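Local coordinates for protein rubisco operon transcriptional regulator (Synechocystis sp., PDB 5Y2W) that is a LysR-type transcriptional regulator that binds 2-phosphoglycolate and probably couples carbon and nitrogen metabolic signals to gene repression, at residues Glu144-Ala149 against Ser157-His162; Val17-Lys22 against Ile111-Gly116; Lys22-Arg27 against Pro78-Pro83. All blocks are in the same frame, centred on the assembly; numbering follows the deposited sequence.

Contacts 1 and 3 are buried apolar packing. Contact 1 lies within one lobe and sets helix 143-151 against strand 157-160. Contact 3 lies where the chain passes between the two sheets, and sets helix 24-35 against the corner between strands 74-79 and 81-89. Contact 2 is different. It is partly buried, it faces the cleft, and polar groups from both of its segments meet on 2-phosphoglycolate. Contacts 1 and 3 reach the same three-stranded sheet, through neighbouring strands 157-160 and 81-89. Contacts 2 and 3 share K22, and both supply ligand-binding residues. Contact 1 backs contact 2, with I146 packed on R113. All three touch the second subunit.

Contact 1 of 3, residues Glu144-Ala149 against Ser157-His162; sequences EAIKQA and SVLSQH
I146 and K147 of helix 143-151 pack on S157 and L159 of strand 157-160. This is helix-on-sheet packing in one α/β lobe of the LysR ligand-binding domain, which has a periplasmic-binding-protein fold. The short segments run at 138° to each other, with axes 9.7 Å apart.

I146 meets the strand with both branches. A chi1 of -66° puts its CG1 beside the backbone N and its CG2 anti to that N. I146 CG2 presses on S157 CB at 3.4 Å, tighter than usual for two carbons. The other branch ends at CD1, which is 4.0 Å from L159 CD2. L159 divides its two methyls between helix residues. CD1 touches the aliphatic start of K147, 3.7 Å from CG, while CD2 takes I146. The side chains of I146 and L159 cross at a slant.

The polar groups are satisfied elsewhere. The K147 chain bends at chi3, and NZ bonds T163 O and forms a salt bridge with E167. S157 OG bonds I111 O, which ties the strand to the 111-116 loop. Elsewhere on the helix, A145 and Q148 pack on P26 and Y23 of the second subunit.

At the end of the strand the chain makes an ST turn: H162 N donates to S160 OG at 3.0 Å, with an N-H...O angle of 150°.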
# COMPACT_ATOMS: atom_id res chain seq x y z
N GLU A 144 4.01 4.23 -0.29
CA GLU A 144 3.40 5.33 0.46
C GLU A 144 4.35 5.62 1.60
O GLU A 144 4.60 6.74 1.91
CB GLU A 144 2.03 4.96 1.04
CG GLU A 144 1.27 3.93 0.23
CD GLU A 144 0.84 4.57 -1.05
OE1 GLU A 144 0.32 5.70 -0.89
OE2 GLU A 144 1.05 3.98 -2.18
N ALA A 145 4.90 4.58 2.22
CA ALA A 145 5.87 4.75 3.33
C ALA A 145 7.03 5.61 2.88
O ALA A 145 7.41 6.49 3.60
CB ALA A 145 6.38 3.40 3.78
N ILE A 146 7.53 5.35 1.65
CA ILE A 146 8.60 6.09 1.13
C ILE A 146 8.22 7.53 0.87
O ILE A 146 8.99 8.44 1.19
CB ILE A 146 9.19 5.47 -0.16
CG1 ILE A 146 9.83 4.15 0.16
CG2 ILE A 146 10.23 6.41 -0.72
CD1 ILE A 146 10.38 3.39 -1.02
N LYS A 147 7.04 7.80 0.34
CA LYS A 147 6.64 9.22 0.16
C LYS A 147 6.56 9.97 1.51
O LYS A 147 6.94 11.14 1.61
CB LYS A 147 5.30 9.33 -0.50
CG LYS A 147 5.36 8.90 -1.97
CD LYS A 147 4.08 9.23 -2.70
CE LYS A 147 2.91 8.32 -2.34
NZ LYS A 147 1.69 8.95 -2.89
N GLN A 148 5.96 9.33 2.51
CA GLN A 148 6.00 9.86 3.88
C GLN A 148 7.43 10.12 4.36
O GLN A 148 7.72 11.15 4.88
CB GLN A 148 5.33 8.89 4.85
CG GLN A 148 3.85 9.09 4.99
CD GLN A 148 3.50 10.44 5.57
OE1 GLN A 148 4.21 11.00 6.40
NE2 GLN A 148 2.41 10.99 5.09
N ALA A 149 8.34 9.18 4.16
CA ALA A 149 9.73 9.43 4.61
C ALA A 149 10.39 10.62 3.93
O ALA A 149 11.09 11.44 4.58
CB ALA A 149 10.57 8.18 4.49
N SER A 157 14.18 9.26 -3.08
CA SER A 157 13.95 7.90 -3.57
C SER A 157 13.61 7.94 -5.06
O SER A 157 13.55 8.99 -5.67
CB SER A 157 12.78 7.26 -2.85
OG SER A 157 12.84 5.83 -2.95
N VAL A 158 13.43 6.76 -5.66
CA VAL A 158 12.93 6.65 -7.04
C VAL A 158 11.70 5.79 -6.92
O VAL A 158 11.77 4.71 -6.30
CB VAL A 158 13.95 5.96 -7.95
CG1 VAL A 158 13.28 5.47 -9.23
CG2 VAL A 158 15.17 6.86 -8.25
N LEU A 159 10.59 6.29 -7.42
CA LEU A 159 9.34 5.58 -7.40
C LEU A 159 8.67 5.78 -8.77
O LEU A 159 8.98 6.72 -9.49
CB LEU A 159 8.41 6.18 -6.33
CG LEU A 159 8.73 6.16 -4.83
CD1 LEU A 159 7.69 6.94 -4.02
CD2 LEU A 159 8.80 4.73 -4.41
N SER A 160 7.69 4.94 -9.06
CA SER A 160 6.78 5.18 -10.19
C SER A 160 6.12 6.50 -10.05
O SER A 160 5.57 6.82 -9.00
CB SER A 160 5.67 4.12 -10.24
OG SER A 160 4.81 4.43 -11.32
N GLN A 161 6.12 7.24 -11.13
CA GLN A 161 5.36 8.46 -11.23
C GLN A 161 3.89 8.28 -10.97
O GLN A 161 3.24 9.24 -10.57
CB GLN A 161 5.50 9.01 -12.64
CG GLN A 161 5.23 10.49 -12.73
CD GLN A 161 6.00 11.12 -13.84
OE1 GLN A 161 6.42 10.45 -14.76
NE2 GLN A 161 6.19 12.41 -13.77
N HIS A 162 3.35 7.07 -11.17
CA HIS A 162 1.93 6.82 -10.85
C HIS A 162 1.66 6.98 -9.36
O HIS A 162 0.51 7.13 -8.99
CB HIS A 162 1.49 5.42 -11.27
CG HIS A 162 1.58 5.21 -12.76
ND1 HIS A 162 0.74 5.84 -13.64
CD2 HIS A 162 2.42 4.47 -13.52
CE1 HIS A 162 1.06 5.51 -14.88
NE2 HIS A 162 2.08 4.68 -14.83

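Contact 2 of 3, residues Val17-Lys22 against Ile111-Gly116; sequences VITTAK and IMREKG. With PGA (2-phosphoglycolic acid), chain B.
T19 slides past the end of R113 in the opposite direction, with T19 OG1 3.4 Å from R113 NH2. Both residues bond the phosphate of 2-phosphoglycolate. T19 OG1 donates to O2P at 2.6 Å. A chi1 of 53° turns this hydroxyl toward O2P, and CG2 also lies close to that oxygen. R113 NH1 donates to the same oxygen at 2.9 Å, nearly straight at 164°. NH2 adds a weak bond to O2P. The oxygen lies at the edge of the guanidinium, near its plane.

E114 holds R113 from another edge. NE donates to OE2 and NH1 to OE1 (2.8 Å, 170°), a side-on salt bridge that uses the syn side of both carboxylate oxygens. E114 OE1 also bonds N47. N143 is a second-shell link: its ND2 bonds T19 OG1 and its OD1 bonds R113 NH2. A leucine in place of R113 would probably leave O2P without its guanidinium donors and the buried E114 carboxylate without its charged mate.

At the other end of the ligand, T20 OG1 donates to the carboxylate oxygen O1 at 2.6 Å, and I18 CD1 packs against C1 at 3.3 Å.

The two segments come from the two lobes on either side of the cleft, as in periplasmic binding proteins. Their shared hold on one phosphate oxygen is consistent with an anion helping to draw the lobes together.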
# COMPACT_ATOMS: atom_id res chain seq x y z
N VAL A 17 -1.81 -7.27 -9.23
CA VAL A 17 -1.12 -6.11 -9.76
C VAL A 17 0.10 -5.71 -8.90
O VAL A 17 0.15 -5.89 -7.67
CB VAL A 17 -2.06 -4.90 -10.03
CG1 VAL A 17 -3.29 -5.32 -10.82
CG2 VAL A 17 -2.47 -4.15 -8.77
N ILE A 18 1.08 -5.13 -9.57
CA ILE A 18 2.21 -4.54 -8.85
C ILE A 18 1.78 -3.29 -8.06
O ILE A 18 0.77 -2.66 -8.36
CB ILE A 18 3.37 -4.24 -9.79
CG1 ILE A 18 2.88 -3.39 -10.97
CG2 ILE A 18 4.04 -5.55 -10.19
CD1 ILE A 18 3.98 -2.68 -11.67
N THR A 19 2.59 -2.89 -7.08
CA THR A 19 2.15 -1.93 -6.10
C THR A 19 1.71 -0.64 -6.73
O THR A 19 0.75 -0.02 -6.31
CB THR A 19 3.26 -1.60 -5.09
OG1 THR A 19 4.42 -1.20 -5.83
CG2 THR A 19 3.58 -2.80 -4.22
N THR A 20 2.41 -0.22 -7.76
CA THR A 20 2.22 1.11 -8.30
C THR A 20 0.92 1.27 -9.11
O THR A 20 0.52 2.38 -9.51
CB THR A 20 3.43 1.46 -9.18
OG1 THR A 20 3.66 0.41 -10.16
CG2 THR A 20 4.65 1.54 -8.32
N ALA A 21 0.28 0.15 -9.38
CA ALA A 21 -0.98 0.09 -10.15
C ALA A 21 -2.22 0.06 -9.29
O ALA A 21 -3.30 -0.09 -9.82
CB ALA A 21 -0.96 -1.14 -11.05
N LYS A 22 -2.07 0.25 -7.97
CA LYS A 22 -3.14 0.13 -7.02
C LYS A 22 -4.13 1.29 -7.09
O LYS A 22 -5.19 1.22 -6.53
CB LYS A 22 -2.58 0.03 -5.59
CG LYS A 22 -1.82 1.28 -5.20
CD LYS A 22 -1.52 1.40 -3.76
CE LYS A 22 -0.75 0.20 -3.36
NZ LYS A 22 -0.36 0.47 -1.99
N ILE A 111 16.22 6.33 0.14
CA ILE A 111 15.38 5.35 0.76
C ILE A 111 15.08 4.29 -0.23
O ILE A 111 14.62 4.59 -1.34
CB ILE A 111 14.07 5.99 1.23
CG1 ILE A 111 14.36 7.18 2.17
CG2 ILE A 111 13.18 4.95 1.91
CD1 ILE A 111 13.38 8.33 2.05
N MET A 112 15.25 3.04 0.14
CA MET A 112 14.99 1.96 -0.80
C MET A 112 13.69 1.22 -0.46
O MET A 112 13.25 1.19 0.67
CB MET A 112 16.11 0.94 -0.73
CG MET A 112 17.41 1.33 -1.40
SD MET A 112 17.45 1.05 -3.19
CE MET A 112 19.07 1.61 -3.72
N ARG A 113 13.06 0.65 -1.47
CA ARG A 113 11.98 -0.30 -1.31
C ARG A 113 12.55 -1.62 -0.75
O ARG A 113 13.78 -1.82 -0.75
CB ARG A 113 11.34 -0.57 -2.70
CG ARG A 113 10.41 0.52 -3.21
CD ARG A 113 9.05 0.49 -2.57
NE ARG A 113 8.47 -0.84 -2.76
CZ ARG A 113 7.82 -1.26 -3.85
NH1 ARG A 113 7.47 -2.55 -3.92
NH2 ARG A 113 7.54 -0.41 -4.85
N GLU A 114 11.66 -2.50 -0.30
CA GLU A 114 12.00 -3.89 0.14
C GLU A 114 12.62 -4.69 -0.99
O GLU A 114 12.34 -4.41 -2.18
CB GLU A 114 10.77 -4.62 0.65
CG GLU A 114 9.76 -5.15 -0.40
CD GLU A 114 8.94 -4.07 -1.13
OE1 GLU A 114 8.19 -4.45 -2.06
OE2 GLU A 114 9.08 -2.84 -0.81
N LYS A 115 13.52 -5.62 -0.62
CA LYS A 115 14.01 -6.67 -1.49
C LYS A 115 12.84 -7.41 -2.09
O LYS A 115 11.89 -7.73 -1.38
CB LYS A 115 14.89 -7.68 -0.71
CG LYS A 115 16.25 -7.13 -0.25
CD LYS A 115 17.15 -8.20 0.37
CE LYS A 115 18.45 -7.60 0.91
NZ LYS A 115 18.25 -6.43 1.84
N GLY A 116 12.89 -7.66 -3.39
CA GLY A 116 11.75 -8.18 -4.15
C GLY A 116 10.99 -7.11 -4.93
O GLY A 116 10.16 -7.43 -5.80
P PGA B . 7.38 -3.14 -7.33
O1P PGA B . 6.85 -2.76 -8.81
O2P PGA B . 6.18 -3.07 -6.44
O3P PGA B . 8.48 -2.10 -7.05
O4P PGA B . 7.74 -4.57 -7.44
C2 PGA B . 6.14 -1.61 -9.20
C1 PGA B . 6.63 -1.02 -10.51
O1 PGA B . 6.08 0.03 -10.97
O2 PGA B . 7.58 -1.60 -11.09

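Contact 3 of 3, residues Lys22-Arg27 against Pro78-Pro83; sequences KYFIPR and PFLDNP. With PGA (2-phosphoglycolic acid), chain B.
The F24 ring carries L80 on one face and meets F79 at a slant. L80 CD2 stands 3.9 Å from the ring centroid and 19° off the normal, a CH-pi contact set toward the rim. Its closest ring atom is CZ, 3.7 Å away. F24 CE2 approaches the edge of the F79 ring, 4.2 Å from F79 CE2, near the F79 plane. F24 CE1 lies in plane at the edge of the R27 guanidinium.

The packing joins helix 24-35 to the corner where strand 74-79 gives way to strand 81-89. These strands belong to different sheets, so the corner is a crossing between the two lobes of the periplasmic-binding-protein fold. L80 and F24 reach for each other from opposite directions. In F24, CG is anti to the backbone N (chi1 -173°), which carries the ring out from the helix to the corner. F79 also packs on I64, W187, L208 and M209.

The 22-27 segment also touches the second subunit, where R27 packs on Q148 of that subunit.

Past the corner the chemistry turns polar. N82 lies in the ligand pocket. Its amide is tied at both ends: OD1 bonds S160 OG, while ND2 bonds S66 OG. This should fix the amide's rotation. N82 ND2 donates to the 2-phosphoglycolate carboxylate oxygen O1 at 2.7 Å, with an N-H...O angle of 156°.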
# COMPACT_ATOMS: atom_id res chain seq x y z
N LYS A 22 -2.07 0.25 -7.97
CA LYS A 22 -3.14 0.13 -7.02
C LYS A 22 -4.13 1.29 -7.09
O LYS A 22 -5.19 1.22 -6.53
CB LYS A 22 -2.58 0.03 -5.59
CG LYS A 22 -1.82 1.28 -5.20
CD LYS A 22 -1.52 1.40 -3.76
CE LYS A 22 -0.75 0.20 -3.36
NZ LYS A 22 -0.36 0.47 -1.99
N TYR A 23 -3.76 2.39 -7.71
CA TYR A 23 -4.74 3.50 -7.83
C TYR A 23 -5.49 3.42 -9.16
O TYR A 23 -6.71 3.51 -9.20
CB TYR A 23 -4.05 4.85 -7.73
CG TYR A 23 -3.36 5.11 -6.42
CD1 TYR A 23 -4.08 5.59 -5.31
CD2 TYR A 23 -1.98 4.95 -6.30
CE1 TYR A 23 -3.43 5.87 -4.09
CE2 TYR A 23 -1.33 5.22 -5.11
CZ TYR A 23 -2.06 5.67 -4.00
OH TYR A 23 -1.39 5.92 -2.82
N PHE A 24 -4.71 3.22 -10.22
CA PHE A 24 -5.21 3.18 -11.59
C PHE A 24 -6.19 2.07 -11.85
O PHE A 24 -7.28 2.29 -12.36
CB PHE A 24 -4.06 2.94 -12.52
CG PHE A 24 -4.44 3.04 -13.95
CD1 PHE A 24 -4.71 4.26 -14.50
CD2 PHE A 24 -4.51 1.92 -14.72
CE1 PHE A 24 -5.07 4.37 -15.81
CE2 PHE A 24 -4.87 2.01 -16.04
CZ PHE A 24 -5.14 3.25 -16.60
N ILE A 25 -5.83 0.87 -11.48
CA ILE A 25 -6.63 -0.24 -11.85
C ILE A 25 -7.98 -0.18 -11.17
O ILE A 25 -9.00 -0.31 -11.85
CB ILE A 25 -5.89 -1.55 -11.57
CG1 ILE A 25 -4.74 -1.68 -12.55
CG2 ILE A 25 -6.83 -2.74 -11.62
CD1 ILE A 25 -5.15 -1.85 -14.01
N PRO A 26 -8.01 0.06 -9.85
CA PRO A 26 -9.31 0.22 -9.22
C PRO A 26 -10.17 1.25 -9.86
O PRO A 26 -11.36 1.07 -9.92
CB PRO A 26 -8.95 0.68 -7.82
CG PRO A 26 -7.72 -0.14 -7.56
CD PRO A 26 -6.95 0.03 -8.84
N ARG A 27 -9.59 2.36 -10.28
CA ARG A 27 -10.41 3.40 -10.85
C ARG A 27 -11.01 2.89 -12.18
O ARG A 27 -12.15 3.13 -12.45
CB ARG A 27 -9.59 4.64 -11.08
CG ARG A 27 -10.40 5.79 -11.62
CD ARG A 27 -9.53 7.03 -11.71
NE ARG A 27 -8.42 6.79 -12.62
CZ ARG A 27 -7.45 7.66 -12.86
NH1 ARG A 27 -7.45 8.85 -12.28
NH2 ARG A 27 -6.48 7.34 -13.72
N PRO A 78 1.89 -4.40 -23.56
CA PRO A 78 2.01 -3.14 -22.87
C PRO A 78 0.74 -2.35 -23.06
O PRO A 78 0.17 -2.41 -24.13
CB PRO A 78 3.15 -2.45 -23.59
CG PRO A 78 3.04 -2.94 -25.02
CD PRO A 78 2.49 -4.35 -24.91
N PHE A 79 0.31 -1.65 -22.02
CA PHE A 79 -0.88 -0.79 -22.09
C PHE A 79 -0.67 0.62 -21.54
O PHE A 79 -1.47 1.48 -21.78
CB PHE A 79 -2.08 -1.46 -21.40
CG PHE A 79 -1.92 -1.65 -19.91
CD1 PHE A 79 -1.37 -2.81 -19.41
CD2 PHE A 79 -2.37 -0.67 -19.02
CE1 PHE A 79 -1.24 -3.00 -18.05
CE2 PHE A 79 -2.25 -0.85 -17.66
CZ PHE A 79 -1.68 -2.01 -17.16
N LEU A 80 0.45 0.89 -20.85
CA LEU A 80 0.66 2.20 -20.21
C LEU A 80 2.10 2.31 -19.79
O LEU A 80 2.68 1.39 -19.29
CB LEU A 80 -0.30 2.37 -18.98
CG LEU A 80 -0.59 3.81 -18.52
CD1 LEU A 80 -1.13 4.70 -19.63
CD2 LEU A 80 -1.56 3.82 -17.37
N ASP A 81 2.69 3.46 -20.01
CA ASP A 81 4.04 3.71 -19.55
C ASP A 81 4.07 3.78 -18.03
O ASP A 81 3.11 4.19 -17.41
CB ASP A 81 4.54 5.05 -20.07
CG ASP A 81 4.74 5.04 -21.56
OD1 ASP A 81 4.66 3.94 -22.15
OD2 ASP A 81 5.00 6.12 -22.13
N ASN A 82 5.21 3.39 -17.48
CA ASN A 82 5.41 3.43 -16.06
C ASN A 82 6.77 4.06 -15.77
O ASN A 82 7.72 3.40 -15.34
CB ASN A 82 5.35 2.01 -15.53
CG ASN A 82 5.52 1.97 -14.02
OD1 ASN A 82 5.16 2.93 -13.29
ND2 ASN A 82 6.07 0.87 -13.55
N PRO A 83 6.87 5.35 -16.01
CA PRO A 83 8.16 5.97 -15.77
C PRO A 83 8.48 6.08 -14.25
O PRO A 83 7.63 6.54 -13.47
CB PRO A 83 8.01 7.35 -16.36
CG PRO A 83 6.58 7.66 -16.22
CD PRO A 83 5.83 6.35 -16.25
P PGA B . 7.38 -3.14 -7.33
O1P PGA B . 6.85 -2.76 -8.81
O2P PGA B . 6.18 -3.07 -6.44
O3P PGA B . 8.48 -2.10 -7.05
O4P PGA B . 7.74 -4.57 -7.44
C2 PGA B . 6.14 -1.61 -9.20
C1 PGA B . 6.63 -1.02 -10.51
O1 PGA B . 6.08 0.03 -10.97
O2 PGA B . 7.58 -1.60 -11.09